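GrgF (Penicillium sp. sh18, PDB 6LZH) acts as a polyketide transferase in the biosynthesis of gregatin A, a fungal polyketide with an alkylated furanone core, probably by a Claisen condensation. Local coordinates at residues I48-A53 against C63-P68; H90-V95 against L122-F127; P139-T144 against W218-V223; E260-K265 against L281-D286. All blocks are in the same frame, centred on the assembly; numbering follows the deposited sequence.

Interaction 1 (I48-A53 against C63-P68); sequences ILPDIA and CLLYDP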
loop_
_atom_site.group_PDB
_atom_site.type_symbol
_atom_site.label_atom_id
_atom_site.label_comp_id
_atom_site.label_asym_id
_atom_site.label_seq_id
_atom_site.Cartn_x
_atom_site.Cartn_y
_atom_site.Cartn_z
ATOM N N ILE A 48 -12.899 25.539 -2.111
ATOM C CA ILE A 48 -11.825 26.059 -2.968
ATOM C C ILE A 48 -11.876 25.474 -4.376
ATOM O O ILE A 48 -11.901 26.213 -5.370
ATOM C CB ILE A 48 -10.432 25.817 -2.349
ATOM C CG1 ILE A 48 -10.360 26.369 -0.913
ATOM C CG2 ILE A 48 -9.367 26.482 -3.218
ATOM C CD1 ILE A 48 -8.973 26.232 -0.266
ATOM N N LEU A 49 -11.846 24.146 -4.474
ATOM C CA LEU A 49 -11.813 23.515 -5.790
ATOM C C LEU A 49 -13.002 23.869 -6.685
ATOM O O LEU A 49 -12.802 23.961 -7.911
ATOM C CB LEU A 49 -11.705 21.996 -5.632
ATOM C CG LEU A 49 -10.279 21.435 -5.536
ATOM C CD1 LEU A 49 -9.581 21.975 -4.285
ATOM C CD2 LEU A 49 -10.286 19.924 -5.510
ATOM N N PRO A 50 -14.240 24.006 -6.190
ATOM C CA PRO A 50 -15.344 24.263 -7.137
ATOM C C PRO A 50 -15.134 25.498 -7.998
ATOM O O PRO A 50 -15.440 25.470 -9.200
ATOM C CB PRO A 50 -16.560 24.419 -6.211
ATOM C CG PRO A 50 -16.227 23.560 -5.043
ATOM C CD PRO A 50 -14.753 23.790 -4.820
ATOM N N ASP A 51 -14.618 26.587 -7.411
ATOM C CA ASP A 51 -14.389 27.792 -8.204
ATOM C C ASP A 51 -13.259 27.579 -9.200
ATOM O O ASP A 51 -13.297 28.116 -10.315
ATOM C CB ASP A 51 -14.102 28.989 -7.293
ATOM C CG ASP A 51 -14.359 30.324 -7.993
ATOM O OD1 ASP A 51 -15.496 30.548 -8.462
ATOM O OD2 ASP A 51 -13.414 31.129 -8.104
ATOM N N ILE A 52 -12.267 26.764 -8.838
ATOM C CA ILE A 52 -11.231 26.433 -9.808
ATOM C C ILE A 52 -11.807 25.569 -10.931
ATOM O O ILE A 52 -11.481 25.759 -12.115
ATOM C CB ILE A 52 -10.048 25.750 -9.101
ATOM C CG1 ILE A 52 -9.383 26.730 -8.118
ATOM C CG2 ILE A 52 -9.059 25.259 -10.124
ATOM C CD1 ILE A 52 -8.228 26.125 -7.248
ATOM N N ALA A 53 -12.646 24.588 -10.583
ATOM C CA ALA A 53 -13.332 23.811 -11.613
ATOM C C ALA A 53 -14.126 24.725 -12.541
ATOM O O ALA A 53 -14.068 24.585 -13.772
ATOM C CB ALA A 53 -14.253 22.776 -10.966
ATOM N N CYS A 63 -14.761 19.245 -15.955
ATOM C CA CYS A 63 -14.150 18.888 -14.683
ATOM C C CYS A 63 -15.040 17.953 -13.872
ATOM O O CYS A 63 -16.266 18.122 -13.814
ATOM C CB CYS A 63 -13.830 20.152 -13.859
ATOM S SG CYS A 63 -12.621 21.225 -14.686
ATOM N N LEU A 64 -14.401 16.945 -13.278
ATOM C CA LEU A 64 -15.005 16.029 -12.313
ATOM C C LEU A 64 -14.380 16.311 -10.952
ATOM O O LEU A 64 -13.153 16.243 -10.794
ATOM C CB LEU A 64 -14.769 14.561 -12.702
ATOM C CG LEU A 64 -15.226 13.534 -11.651
ATOM C CD1 LEU A 64 -16.769 13.568 -11.417
ATOM C CD2 LEU A 64 -14.760 12.135 -12.016
ATOM N N LEU A 65 -15.212 16.652 -9.977
ATOM C CA LEU A 65 -14.755 16.942 -8.624
ATOM C C LEU A 65 -15.532 16.033 -7.690
ATOM O O LEU A 65 -16.758 16.139 -7.620
ATOM C CB LEU A 65 -15.005 18.424 -8.301
ATOM C CG LEU A 65 -14.697 18.986 -6.934
ATOM C CD1 LEU A 65 -13.296 18.590 -6.551
ATOM C CD2 LEU A 65 -14.875 20.525 -6.936
ATOM N N TYR A 66 -14.849 15.137 -6.982
ATOM C CA TYR A 66 -15.591 14.154 -6.205
ATOM C C TYR A 66 -15.031 13.974 -4.802
ATOM O O TYR A 66 -13.887 14.328 -4.513
ATOM C CB TYR A 66 -15.661 12.817 -6.938
ATOM C CG TYR A 66 -14.395 12.002 -7.089
ATOM C CD1 TYR A 66 -13.906 11.233 -6.034
ATOM C CD2 TYR A 66 -13.747 11.928 -8.311
ATOM C CE1 TYR A 66 -12.789 10.455 -6.179
ATOM C CE2 TYR A 66 -12.615 11.134 -8.481
ATOM C CZ TYR A 66 -12.141 10.397 -7.408
ATOM O OH TYR A 66 -11.023 9.601 -7.551
ATOM N N ASP A 67 -15.892 13.453 -3.918
ATOM C CA ASP A 67 -15.492 13.183 -2.544
ATOM C C ASP A 67 -14.786 11.837 -2.510
ATOM O O ASP A 67 -15.341 10.845 -3.009
ATOM C CB ASP A 67 -16.704 13.176 -1.595
ATOM C CG ASP A 67 -17.248 14.574 -1.322
ATOM O OD1 ASP A 67 -16.439 15.502 -1.156
ATOM O OD2 ASP A 67 -18.480 14.747 -1.237
ATOM N N PRO A 68 -13.556 11.768 -2.009
ATOM C CA PRO A 68 -12.881 10.472 -1.889
ATOM C C PRO A 68 -13.645 9.552 -0.948
ATOM O O PRO A 68 -14.565 9.958 -0.235
ATOM C CB PRO A 68 -11.499 10.834 -1.327
ATOM C CG PRO A 68 -11.320 12.291 -1.659
ATOM C CD PRO A 68 -12.691 12.887 -1.588
#
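Ala53 and Cys63 lie where the two backbones are nearest, with CA atoms 5.9 Å apart. Pro50 and Leu65 pair further along. Helix 49-53 and strand 63-66 run nearly antiparallel, at 170°, and their axes approach to 9.4 Å. The strand alternates, so Cys63 and Leu65 turn to the helix while Leu64 points the other way.

Leu65 has the largest share of the contact. Its CG stands anti to the backbone N (chi1 177°), which lifts both methyls off the strand toward the first turn of the helix. CD1 meets Leu49 CD2 at 3.5 Å, a tight fit for two methyl groups. CD2 sits 3.6 Å from Pro50 N and 3.8 Å from Pro50 CG, beside the proline ring. With an alanine at Leu65 both methyls go, and a gap would probably open between the strand and Leu49 and Pro50.

At the other end the side chains are small. Ala53 CB rests on Cys63 CB at 3.9 Å, and Cys63 SG is a van der Waals neighbour of Ala53 O. Met37 of strand 32-38 also touches Leu49 and Ala53, and Trp24 of strand 20-26 touches Pro50. Strand 32-38, helix 49-58 and strand 62-66 form a beta-alpha-beta crossover. This contact is the packing of its helix on its second strand, a standard element of the alpha/beta hydrolase fold.

Interaction 2 (H90-V95 against L122-F127); sequences HLHDAV and LAAAAF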
loop_
_atom_site.group_PDB
_atom_site.type_symbol
_atom_site.label_atom_id
_atom_site.label_comp_id
_atom_site.label_asym_id
_atom_site.label_seq_id
_atom_site.Cartn_x
_atom_site.Cartn_y
_atom_site.Cartn_z
ATOM N N HIS A 90 -8.824 4.582 -7.021
ATOM C CA HIS A 90 -10.141 5.109 -7.346
ATOM C C HIS A 90 -10.066 6.130 -8.471
ATOM O O HIS A 90 -11.019 6.271 -9.238
ATOM C CB HIS A 90 -10.772 5.695 -6.088
ATOM C CG HIS A 90 -11.241 4.655 -5.122
ATOM N ND1 HIS A 90 -11.687 4.960 -3.853
ATOM C CD2 HIS A 90 -11.338 3.307 -5.244
ATOM C CE1 HIS A 90 -12.037 3.845 -3.235
ATOM N NE2 HIS A 90 -11.836 2.829 -4.057
ATOM N N LEU A 91 -8.934 6.831 -8.605
ATOM C CA LEU A 91 -8.761 7.737 -9.741
ATOM C C LEU A 91 -8.677 6.975 -11.059
ATOM O O LEU A 91 -9.117 7.486 -12.097
ATOM C CB LEU A 91 -7.515 8.594 -9.556
ATOM C CG LEU A 91 -7.659 9.780 -8.611
ATOM C CD1 LEU A 91 -6.307 10.470 -8.458
ATOM C CD2 LEU A 91 -8.709 10.778 -9.135
ATOM N N HIS A 92 -8.132 5.753 -11.046
ATOM C CA HIS A 92 -8.230 4.906 -12.239
ATOM C C HIS A 92 -9.691 4.578 -12.557
ATOM O O HIS A 92 -10.093 4.529 -13.726
ATOM C CB HIS A 92 -7.454 3.602 -12.059
ATOM C CG HIS A 92 -6.059 3.766 -11.535
ATOM N ND1 HIS A 92 -5.279 4.869 -11.813
ATOM C CD2 HIS A 92 -5.308 2.962 -10.741
ATOM C CE1 HIS A 92 -4.101 4.732 -11.224
ATOM N NE2 HIS A 92 -4.090 3.580 -10.573
ATOM N N ASP A 93 -10.498 4.329 -11.529
ATOM C CA ASP A 93 -11.912 4.055 -11.768
ATOM C C ASP A 93 -12.626 5.310 -12.253
ATOM O O ASP A 93 -13.535 5.236 -13.094
ATOM C CB ASP A 93 -12.566 3.510 -10.489
ATOM C CG ASP A 93 -11.987 2.167 -10.070
ATOM O OD1 ASP A 93 -11.413 1.489 -10.951
ATOM O OD2 ASP A 93 -12.095 1.800 -8.861
ATOM N N ALA A 94 -12.208 6.471 -11.758
ATOM C CA ALA A 94 -12.778 7.724 -12.243
ATOM C C ALA A 94 -12.445 7.949 -13.716
ATOM O O ALA A 94 -13.313 8.354 -14.498
ATOM C CB ALA A 94 -12.274 8.886 -11.382
ATOM N N VAL A 95 -11.196 7.674 -14.117
ATOM C CA VAL A 95 -10.816 7.807 -15.525
ATOM C C VAL A 95 -11.671 6.878 -16.391
ATOM O O VAL A 95 -12.190 7.281 -17.438
ATOM C CB VAL A 95 -9.309 7.526 -15.699
ATOM C CG1 VAL A 95 -8.963 7.215 -17.170
ATOM C CG2 VAL A 95 -8.458 8.678 -15.158
ATOM N N LEU A 122 -0.276 12.366 -8.398
ATOM C CA LEU A 122 1.002 11.903 -8.938
ATOM C C LEU A 122 1.089 10.376 -8.944
ATOM O O LEU A 122 1.624 9.773 -9.886
ATOM C CB LEU A 122 2.155 12.504 -8.129
ATOM C CG LEU A 122 2.279 14.028 -8.246
ATOM C CD1 LEU A 122 3.191 14.606 -7.186
ATOM C CD2 LEU A 122 2.712 14.460 -9.658
ATOM N N ALA A 123 0.591 9.729 -7.889
ATOM C CA ALA A 123 0.663 8.270 -7.842
ATOM C C ALA A 123 -0.213 7.651 -8.921
ATOM O O ALA A 123 0.178 6.675 -9.566
ATOM C CB ALA A 123 0.241 7.768 -6.457
ATOM N N ALA A 124 -1.412 8.194 -9.118
ATOM C CA ALA A 124 -2.278 7.660 -10.167
ATOM C C ALA A 124 -1.643 7.849 -11.541
ATOM O O ALA A 124 -1.709 6.953 -12.394
ATOM C CB ALA A 124 -3.657 8.320 -10.100
ATOM N N ALA A 125 -0.992 9.004 -11.766
ATOM C CA ALA A 125 -0.297 9.222 -13.034
ATOM C C ALA A 125 0.880 8.267 -13.195
ATOM O O ALA A 125 1.285 7.963 -14.324
ATOM C CB ALA A 125 0.199 10.665 -13.124
ATOM N N ALA A 126 1.446 7.806 -12.084
ATOM C CA ALA A 126 2.549 6.849 -12.163
ATOM C C ALA A 126 2.096 5.534 -12.780
ATOM O O ALA A 126 2.893 4.834 -13.413
ATOM C CB ALA A 126 3.123 6.603 -10.762
ATOM N N PHE A 127 0.829 5.170 -12.591
ATOM C CA PHE A 127 0.361 3.838 -12.944
ATOM C C PHE A 127 -0.535 3.803 -14.174
ATOM O O PHE A 127 -0.620 2.751 -14.826
ATOM C CB PHE A 127 -0.407 3.221 -11.759
ATOM C CG PHE A 127 0.392 3.142 -10.489
ATOM C CD1 PHE A 127 1.708 2.698 -10.510
ATOM C CD2 PHE A 127 -0.173 3.503 -9.269
ATOM C CE1 PHE A 127 2.463 2.624 -9.334
ATOM C CE2 PHE A 127 0.567 3.413 -8.094
ATOM C CZ PHE A 127 1.897 2.975 -8.137
#
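Ala124 is the first residue of 122-127 to meet helix 90-95. Its CB fits between two side chains of that helix. Leu91 CD1 touches it at 3.8 Å, and His92 CE1 lies on its other flank, also at 3.8 Å. The small alanine methyl lets Leu91 and the His92 ring come up to the helix backbone. The helix axes approach to 9.8 Å at a crossing angle of -66°.

Ala124 O faces the edge of the imidazole, near the ring plane and 3.5 Å from His92 CE1. The same carbonyl accepts the backbone N-H of Phe127.

One turn later, Phe127 CB lies 3.9 Å from His92 NE2. The Phe127 ring turns away from helix 90-95, but its edge still faces that nitrogen. Tyr213 of the second subunit stacks edge-to-face on the Phe127 ring. Met158 of that subunit packs on His92 as well.

The contacts of Leu91, Ala124 CB and Phe127 are van der Waals in nature. The CE1 approach to the carbonyl is probably a weak C-H...O contact. His92 NE2 is hydrogen-bonded to Tyr213 of the second subunit, so the imidazole links the helix pair to the neighbouring subunit.

Interaction 3 (P139-T144 against W218-V223); sequences PLIDST and WNILNV. With NA (sodium ion), chain D.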
loop_
_atom_site.group_PDB
_atom_site.type_symbol
_atom_site.label_atom_id
_atom_site.label_comp_id
_atom_site.label_asym_id
_atom_site.label_seq_id
_atom_site.Cartn_x
_atom_site.Cartn_y
_atom_site.Cartn_z
ATOM N N PRO A 139 1.717 19.600 -3.231
ATOM C CA PRO A 139 1.427 18.226 -2.795
ATOM C C PRO A 139 2.009 17.906 -1.430
ATOM O O PRO A 139 3.116 18.329 -1.086
ATOM C CB PRO A 139 2.074 17.362 -3.879
ATOM C CG PRO A 139 3.162 18.230 -4.473
ATOM C CD PRO A 139 2.522 19.622 -4.469
ATOM N N LEU A 140 1.245 17.138 -0.651
ATOM C CA LEU A 140 1.718 16.640 0.639
ATOM C C LEU A 140 2.573 15.406 0.372
ATOM O O LEU A 140 2.083 14.429 -0.198
ATOM C CB LEU A 140 0.527 16.313 1.543
ATOM C CG LEU A 140 0.648 15.537 2.861
ATOM C CD1 LEU A 140 1.878 15.939 3.650
ATOM C CD2 LEU A 140 -0.608 15.805 3.683
ATOM N N ILE A 141 3.853 15.469 0.726
ATOM C CA ILE A 141 4.803 14.424 0.352
ATOM C C ILE A 141 5.024 13.427 1.487
ATOM O O ILE A 141 5.122 12.220 1.250
ATOM C CB ILE A 141 6.145 15.045 -0.104
ATOM C CG1 ILE A 141 5.963 15.916 -1.349
ATOM C CG2 ILE A 141 7.182 13.965 -0.371
ATOM C CD1 ILE A 141 5.174 15.257 -2.471
ATOM N N ASP A 142 5.128 13.901 2.729
ATOM C CA ASP A 142 5.479 13.012 3.830
ATOM C C ASP A 142 4.599 13.296 5.034
ATOM O O ASP A 142 4.528 14.439 5.495
ATOM C CB ASP A 142 6.960 13.169 4.205
ATOM C CG ASP A 142 7.398 12.188 5.277
ATOM O OD1 ASP A 142 7.003 10.998 5.203
ATOM O OD2 ASP A 142 8.146 12.609 6.185
ATOM N N SER A 143 3.944 12.250 5.539
ATOM C CA SER A 143 3.133 12.306 6.748
ATOM C C SER A 143 3.827 11.695 7.956
ATOM O O SER A 143 3.210 11.618 9.025
ATOM C CB SER A 143 1.795 11.588 6.525
ATOM O OG SER A 143 0.791 12.488 6.101
ATOM N N THR A 144 5.086 11.257 7.808
ATOM C CA THR A 144 5.752 10.502 8.865
ATOM C C THR A 144 5.839 11.304 10.156
ATOM O O THR A 144 5.677 10.753 11.250
ATOM C CB THR A 144 7.145 10.068 8.408
ATOM O OG1 THR A 144 7.033 9.192 7.284
ATOM C CG2 THR A 144 7.887 9.339 9.535
ATOM N N TRP A 218 3.372 3.980 2.514
ATOM C CA TRP A 218 3.140 4.746 1.297
ATOM C C TRP A 218 4.232 5.801 1.196
ATOM O O TRP A 218 4.345 6.671 2.065
ATOM C CB TRP A 218 1.751 5.385 1.322
ATOM C CG TRP A 218 1.420 6.122 0.072
ATOM C CD1 TRP A 218 1.477 7.472 -0.118
ATOM C CD2 TRP A 218 0.990 5.553 -1.171
ATOM N NE1 TRP A 218 1.107 7.784 -1.414
ATOM C CE2 TRP A 218 0.795 6.624 -2.076
ATOM C CE3 TRP A 218 0.735 4.247 -1.607
ATOM C CZ2 TRP A 218 0.360 6.428 -3.388
ATOM C CZ3 TRP A 218 0.311 4.050 -2.921
ATOM C CH2 TRP A 218 0.117 5.139 -3.792
ATOM N N ASN A 219 5.046 5.714 0.151
ATOM C CA ASN A 219 6.136 6.662 -0.071
ATOM C C ASN A 219 6.070 7.068 -1.534
ATOM O O ASN A 219 6.528 6.323 -2.404
ATOM C CB ASN A 219 7.491 6.059 0.281
ATOM C CG ASN A 219 8.627 7.038 0.063
ATOM O OD1 ASN A 219 8.404 8.194 -0.331
ATOM N ND2 ASN A 219 9.854 6.585 0.319
ATOM N N ILE A 220 5.480 8.242 -1.788
ATOM C CA ILE A 220 5.295 8.739 -3.147
ATOM C C ILE A 220 6.631 8.835 -3.880
ATOM O O ILE A 220 6.692 8.651 -5.100
ATOM C CB ILE A 220 4.547 10.097 -3.096
ATOM C CG1 ILE A 220 4.130 10.546 -4.486
ATOM C CG2 ILE A 220 5.355 11.168 -2.384
ATOM C CD1 ILE A 220 3.261 9.516 -5.190
ATOM N N LEU A 221 7.716 9.111 -3.158
ATOM C CA LEU A 221 9.029 9.185 -3.794
ATOM C C LEU A 221 9.413 7.879 -4.475
ATOM O O LEU A 221 10.256 7.888 -5.376
ATOM C CB LEU A 221 10.106 9.560 -2.771
ATOM C CG LEU A 221 10.026 10.929 -2.094
ATOM C CD1 LEU A 221 11.269 11.191 -1.259
ATOM C CD2 LEU A 221 9.841 12.031 -3.105
ATOM N N ASN A 222 8.805 6.763 -4.087
ATOM C CA ASN A 222 9.160 5.471 -4.669
ATOM C C ASN A 222 8.473 5.183 -6.000
ATOM O O ASN A 222 8.841 4.200 -6.657
ATOM C CB ASN A 222 8.818 4.352 -3.696
ATOM C CG ASN A 222 9.863 4.182 -2.601
ATOM O OD1 ASN A 222 9.836 3.203 -1.862
ATOM N ND2 ASN A 222 10.789 5.131 -2.500
ATOM N N VAL A 223 7.472 5.974 -6.408
ATOM C CA VAL A 223 6.776 5.644 -7.648
ATOM C C VAL A 223 6.726 6.815 -8.627
ATOM O O VAL A 223 6.352 6.623 -9.788
ATOM C CB VAL A 223 5.354 5.107 -7.368
ATOM C CG1 VAL A 223 5.391 3.996 -6.296
ATOM C CG2 VAL A 223 4.395 6.225 -6.965
HETATM NA NA NA D . 4.323 7.858 3.882
HETATM O O HOH W 1 4.094 9.841 0.321
HETATM O O HOH W 2 6.280 6.523 4.339
HETATM O O HOH W 3 6.222 9.570 3.445
HETATM O O HOH W 4 2.694 9.567 3.135
#
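Ile141 is the residue of 139-144 that meets the other loop, and its CG2 methyl does most of the touching. Just before it, Leu140 is backbone-bonded to Cys115, probably the nucleophile, which places this loop close to the active site. Ile141 CG2 stands anti to the backbone N and reaches Ile220 CG2 at 3.9 Å. The two isoleucine side chains cross at about a right angle. The same methyl has a looser contact with Leu221 CD2, at 4.3 Å. Beside this apolar patch the backbones are joined through one water. The water donates to Ile141 O at 2.8 Å and accepts from Ile220 N at 3.0 Å, which bridges the loops where no direct bond forms.

Asp142 follows and folds its carboxylate back on its own loop. OD1 accepts from Thr144 OG1 at 2.8 Å through its syn lone pair. A weak bond from Thr144 N to the same oxygen closes an Asx turn. Thr144 O is in turn held by the hydroxyl of Tyr212.

On the facing loop, Trp218 O binds a sodium ion at 2.2 Å. Three waters and Ser215 O complete the ligands found. The Trp218 indole is fixed separately, by a hydrogen bond from NE1 to Asn119.

Loop 139-144 follows strand 133-137, and loop 218-223 precedes strand 232-237, at the two roots of the mainly helical insertion between them. Such an insertion is the usual place for the cap of an alpha/beta hydrolase, and here the sodium site lies at its base.

Interaction 4 (E260-K265 against L281-D286); sequences ELDILK and LNRQLD. With NA (sodium ion), chain C.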
loop_
_atom_site.group_PDB
_atom_site.type_symbol
_atom_site.label_atom_id
_atom_site.label_comp_id
_atom_site.label_asym_id
_atom_site.label_seq_id
_atom_site.Cartn_x
_atom_site.Cartn_y
_atom_site.Cartn_z
ATOM N N GLU A 260 7.400 19.758 -15.339
ATOM C CA GLU A 260 7.509 21.210 -15.307
ATOM C C GLU A 260 7.142 21.730 -13.930
ATOM O O GLU A 260 6.188 21.253 -13.305
ATOM C CB GLU A 260 6.611 21.867 -16.376
ATOM C CG GLU A 260 6.945 21.414 -17.796
ATOM C CD GLU A 260 6.118 22.129 -18.859
ATOM O OE1 GLU A 260 5.529 23.189 -18.550
ATOM O OE2 GLU A 260 6.074 21.622 -20.006
ATOM N N LEU A 261 7.900 22.719 -13.467
ATOM C CA LEU A 261 7.764 23.269 -12.125
ATOM C C LEU A 261 7.351 24.731 -12.193
ATOM O O LEU A 261 7.977 25.521 -12.906
ATOM C CB LEU A 261 9.085 23.163 -11.357
ATOM C CG LEU A 261 9.095 23.791 -9.959
ATOM C CD1 LEU A 261 8.132 23.050 -9.006
ATOM C CD2 LEU A 261 10.515 23.781 -9.398
ATOM N N ASP A 262 6.330 25.095 -11.422
ATOM C CA ASP A 262 5.993 26.498 -11.176
ATOM C C ASP A 262 6.121 26.773 -9.687
ATOM O O ASP A 262 5.519 26.066 -8.875
ATOM C CB ASP A 262 4.572 26.819 -11.651
ATOM C CG ASP A 262 4.235 28.290 -11.505
ATOM O OD1 ASP A 262 5.191 29.089 -11.360
ATOM O OD2 ASP A 262 3.035 28.640 -11.557
ATOM N N ILE A 263 6.925 27.772 -9.324
ATOM C CA ILE A 263 7.042 28.226 -7.940
ATOM C C ILE A 263 6.121 29.419 -7.747
ATOM O O ILE A 263 6.225 30.403 -8.485
ATOM C CB ILE A 263 8.492 28.623 -7.599
ATOM C CG1 ILE A 263 9.455 27.472 -7.870
ATOM C CG2 ILE A 263 8.579 29.085 -6.139
ATOM C CD1 ILE A 263 9.351 26.342 -6.875
ATOM N N LEU A 264 5.263 29.375 -6.723
ATOM C CA LEU A 264 4.398 30.527 -6.433
ATOM C C LEU A 264 5.167 31.452 -5.497
ATOM O O LEU A 264 5.213 31.232 -4.285
ATOM C CB LEU A 264 3.077 30.090 -5.822
ATOM C CG LEU A 264 2.247 29.068 -6.607
ATOM C CD1 LEU A 264 0.912 28.856 -5.920
ATOM C CD2 LEU A 264 2.036 29.532 -8.047
ATOM N N LYS A 265 5.756 32.500 -6.069
ATOM C CA LYS A 265 6.663 33.366 -5.322
ATOM C C LYS A 265 5.940 34.054 -4.166
ATOM O O LYS A 265 4.860 34.621 -4.340
ATOM C CB LYS A 265 7.274 34.402 -6.263
ATOM C CG LYS A 265 8.522 33.916 -7.004
ATOM C CD LYS A 265 9.759 33.978 -6.095
ATOM C CE LYS A 265 10.910 33.099 -6.598
ATOM N NZ LYS A 265 11.076 31.849 -5.781
ATOM N N LEU A 281 -3.700 29.964 -12.797
ATOM C CA LEU A 281 -4.471 28.997 -13.576
ATOM C C LEU A 281 -4.170 29.103 -15.075
ATOM O O LEU A 281 -4.211 28.087 -15.782
ATOM C CB LEU A 281 -5.964 29.176 -13.277
ATOM C CG LEU A 281 -6.378 28.876 -11.826
ATOM C CD1 LEU A 281 -7.880 29.034 -11.633
ATOM C CD2 LEU A 281 -5.944 27.468 -11.406
ATOM N N ASN A 282 -3.882 30.310 -15.584
ATOM C CA ASN A 282 -3.490 30.439 -16.993
ATOM C C ASN A 282 -2.236 29.638 -17.291
ATOM O O ASN A 282 -2.115 29.031 -18.366
ATOM C CB ASN A 282 -3.256 31.898 -17.353
ATOM C CG ASN A 282 -4.511 32.561 -17.833
ATOM O OD1 ASN A 282 -5.337 31.916 -18.476
ATOM N ND2 ASN A 282 -4.683 33.844 -17.508
ATOM N N ARG A 283 -1.293 29.636 -16.351
ATOM C CA ARG A 283 -0.067 28.853 -16.500
ATOM C C ARG A 283 -0.380 27.362 -16.593
ATOM O O ARG A 283 0.123 26.666 -17.485
ATOM C CB ARG A 283 0.871 29.162 -15.332
ATOM C CG ARG A 283 2.061 28.205 -15.167
ATOM C CD ARG A 283 3.095 28.350 -16.298
ATOM N NE ARG A 283 4.260 27.514 -16.029
ATOM C CZ ARG A 283 5.220 27.854 -15.176
ATOM N NH1 ARG A 283 5.152 29.013 -14.541
ATOM N NH2 ARG A 283 6.247 27.037 -14.963
ATOM N N GLN A 284 -1.238 26.862 -15.694
ATOM C CA GLN A 284 -1.635 25.456 -15.717
ATOM C C GLN A 284 -2.440 25.135 -16.967
ATOM O O GLN A 284 -2.288 24.063 -17.552
ATOM C CB GLN A 284 -2.453 25.114 -14.469
ATOM C CG GLN A 284 -1.628 25.154 -13.184
ATOM C CD GLN A 284 -2.480 25.091 -11.927
ATOM O OE1 GLN A 284 -3.525 24.448 -11.904
ATOM N NE2 GLN A 284 -2.033 25.774 -10.870
ATOM N N LEU A 285 -3.313 26.053 -17.378
ATOM C CA LEU A 285 -4.043 25.877 -18.626
ATOM C C LEU A 285 -3.090 25.791 -19.821
ATOM O O LEU A 285 -3.287 24.974 -20.730
ATOM C CB LEU A 285 -5.032 27.032 -18.791
ATOM C CG LEU A 285 -5.744 27.060 -20.138
ATOM C CD1 LEU A 285 -6.749 25.923 -20.168
ATOM C CD2 LEU A 285 -6.426 28.416 -20.324
ATOM N N ASP A 286 -2.045 26.617 -19.832
ATOM C CA ASP A 286 -1.071 26.563 -20.920
ATOM C C ASP A 286 -0.334 25.224 -20.928
ATOM O O ASP A 286 -0.113 24.629 -21.990
ATOM C CB ASP A 286 -0.075 27.722 -20.783
ATOM C CG ASP A 286 0.795 27.882 -22.012
ATOM O OD1 ASP A 286 0.252 28.287 -23.058
ATOM O OD2 ASP A 286 2.012 27.573 -21.947
HETATM NA NA NA C . 5.771 31.351 -10.663
HETATM O O HOH W 5 4.237 24.720 -16.625
HETATM O O HOH W 6 0.412 27.523 -11.672
HETATM O O HOH W 7 3.319 31.436 -11.015
HETATM O O HOH W 8 4.966 33.380 -8.962
#
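Asp262 and Arg283 meet because of how each chain is turned. With chi1 at -176°, Asp262 CG points opposite the backbone N, and the carboxylate reaches toward the helix. Arg283 starts out extended and bends at chi2 (69°), which lays its guanidinium across Asp262. One face of that group lies over Asp262 CB, which is 3.7 Å from Arg283 CZ. The carboxylate and guanidinium planes are 35° apart.

Asp262 OD1 comes close to Arg283 NH1, at 3.2 Å. Asp262 OD2 is 3.7 Å from the same Arg283 NH1, a long salt bridge. OD2 sits off to one side of the flat group, so the attraction is one of charge and not of a directed bond. Leu261 O is at the edge of the group, 3.1 Å from Arg283 NH2. A water links Arg283 NE to Glu260 OE1, and another joins Asp262 OD2 to Gln284 NE2.

Asp262 OD1 also binds a sodium ion at 2.4 Å, so it lies between metal and guanidinium. Ile263 O binds the ion too, at 2.4 Å. Two waters fill further places, and one of them donates to Asp262 OD2. The two cations would probably favour a charged carboxylate. A leucine in place of Arg283 would probably leave Asp262 without its arginine charge partner and the water on Glu260 without its N-H donor.

Strand 259-264 is an outermost strand of the main sheet and pairs with strand 232-237, whose Met233 touches both Asp262 and Arg283. Helix 277-292 packs beside it, and its Leu281 and Leu285 rest on Trp55 of helix 49-58.

Overall arrangement
The contacts follow one another along the chain, with interactions 1 to 3 complete before interaction 4 opens. Interactions 1 and 4 both reach the main sheet, with centres 18 Å apart. Their helices, 49-58 and 277-292, touch through Ile52 and Leu281. Interactions 1 and 2 have centres about 16 Å apart, and Tyr66 and Leu64 of strand 62-66 pack on helix 84-99. Interactions 2 and 3 have centres about 15 Å apart; Ala123 of helix 116-127 touches Trp218 and Ile220. Both touch the second subunit. Interactions 4, 1, 2 and 3 thus touch in that order, from the edge strand of the sheet to the subunit interface, within an alpha/beta hydrolase fold.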